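Local structure of 3',5'-cyclic-nucleotide phosphodiesterase 1 (Saccharomyces cerevisiae, 4OJV) at residues I8-N12 with I360-G364. The protein belongs to the class-II cyclic-nucleotide phosphodiesterases of the metallo-hydrolase/oxidoreductase clan, with a metallo-beta-lactamase-like fold that carries a two-zinc site. Residues are numbered along the deposited sequence.
Sequences ILGAN and IALEG
In the core of this metallo-beta-lactamase-like fold, the loop after strand 4-8 packs against the link that carries the chain from strand 357-360 of one sheet to strand 365-368 of the other. Leu-9 (phi/psi -81/-38) turns the first chain sharply, and with Gly-10 it faces Cys-22 in a classic beta bulge; the chain then runs on through Ala-11 (-136/17) and Asn-12 (-83/128). Opposite, Ala-361 to Glu-363 run extended until Gly-364 takes positive phi (80/17), a conformation that favours glycine. The CA atoms pair Ile-8 with Glu-363 (4.9 Å) and Ala-11 with Ala-361 (6.2 Å). Gly-364 N donates to Ile-8 O at 2.9 Å, and Glu-363 CA adds a CA-H...O contact to Ile-8 O at 3.3 Å. With chi1 m and chi2 p, the Glu-363 side chain lays CG 3.6 Å from Gly-10 CA and carries its carboxylate to the loop backbone, where Glu-363 OE2 accepts from Ala-11 N at 2.8 Å. Apolar contacts fill the space between: Ala-11 CB lies 3.8 Å and Ile-8 CG2 4.2 Å from Ala-361 CB. Ile-8 CB also makes a close van der Waals approach to the carbonyl Leu-362 O, at 3.4 Å. The end of the Asn-12 side chain leads away, OD1 bonded to Gly-14 N and ND2 to Tyr-18 O, about 9 Å from a zinc ion at the nearest. The Gly-364 bond adjoins the backbone pairing of Ile-8 with His-365 in the mixed sheet; Leu-9 points to helix 44-53, while Ala-361 rests on strand 321-325.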
# COMPACT_ATOMS: atom_id res chain seq x y z
N ILE A 8 -13.02 -8.19 6.53
CA ILE A 8 -12.16 -8.26 5.36
C ILE A 8 -11.62 -6.87 5.06
O ILE A 8 -12.33 -6.03 4.51
CB ILE A 8 -12.91 -8.82 4.13
CG1 ILE A 8 -13.66 -10.11 4.48
CG2 ILE A 8 -11.93 -9.01 2.97
CD1 ILE A 8 -12.79 -11.29 4.82
N LEU A 9 -10.38 -6.60 5.47
CA LEU A 9 -9.77 -5.31 5.14
C LEU A 9 -9.21 -5.31 3.74
O LEU A 9 -9.29 -4.30 3.03
CB LEU A 9 -8.69 -4.91 6.15
CG LEU A 9 -9.17 -4.65 7.57
CD1 LEU A 9 -8.03 -4.08 8.41
CD2 LEU A 9 -10.37 -3.72 7.63
N GLY A 10 -8.64 -6.43 3.33
CA GLY A 10 -8.06 -6.53 2.00
C GLY A 10 -8.09 -7.96 1.51
O GLY A 10 -7.75 -8.89 2.25
N ALA A 11 -8.52 -8.14 0.27
CA ALA A 11 -8.57 -9.45 -0.36
C ALA A 11 -8.02 -9.42 -1.78
O ALA A 11 -8.25 -10.33 -2.56
CB ALA A 11 -9.99 -10.00 -0.33
N ASN A 12 -7.30 -8.35 -2.12
CA ASN A 12 -6.74 -8.14 -3.45
C ASN A 12 -5.42 -8.90 -3.59
O ASN A 12 -4.53 -8.75 -2.76
CB ASN A 12 -6.54 -6.64 -3.61
CG ASN A 12 -5.83 -6.24 -4.88
OD1 ASN A 12 -5.78 -6.97 -5.86
ND2 ASN A 12 -5.26 -5.05 -4.86
N ILE A 360 -16.75 -15.11 -2.66
CA ILE A 360 -15.52 -14.32 -2.79
C ILE A 360 -15.46 -13.37 -1.60
O ILE A 360 -16.47 -12.74 -1.26
CB ILE A 360 -15.50 -13.51 -4.11
CG1 ILE A 360 -15.74 -14.40 -5.34
CG2 ILE A 360 -14.21 -12.71 -4.23
CD1 ILE A 360 -14.70 -15.47 -5.60
N ALA A 361 -14.29 -13.25 -0.98
CA ALA A 361 -14.04 -12.26 0.08
C ALA A 361 -14.14 -10.85 -0.48
O ALA A 361 -13.49 -10.54 -1.48
CB ALA A 361 -12.67 -12.47 0.70
N LEU A 362 -14.94 -10.01 0.17
CA LEU A 362 -15.15 -8.63 -0.26
C LEU A 362 -14.70 -7.65 0.80
O LEU A 362 -15.21 -7.65 1.92
CB LEU A 362 -16.62 -8.38 -0.58
CG LEU A 362 -17.24 -9.17 -1.74
CD1 LEU A 362 -18.75 -8.92 -1.81
CD2 LEU A 362 -16.57 -8.82 -3.06
N GLU A 363 -13.75 -6.80 0.42
CA GLU A 363 -13.24 -5.77 1.31
C GLU A 363 -14.37 -4.90 1.83
O GLU A 363 -15.38 -4.68 1.13
CB GLU A 363 -12.27 -4.88 0.55
CG GLU A 363 -11.01 -5.58 0.10
CD GLU A 363 -11.09 -6.28 -1.25
OE1 GLU A 363 -12.20 -6.46 -1.88
OE2 GLU A 363 -9.97 -6.64 -1.66
N GLY A 364 -14.21 -4.42 3.05
CA GLY A 364 -15.19 -3.50 3.62
C GLY A 364 -16.42 -4.19 4.16
O GLY A 364 -17.44 -3.55 4.39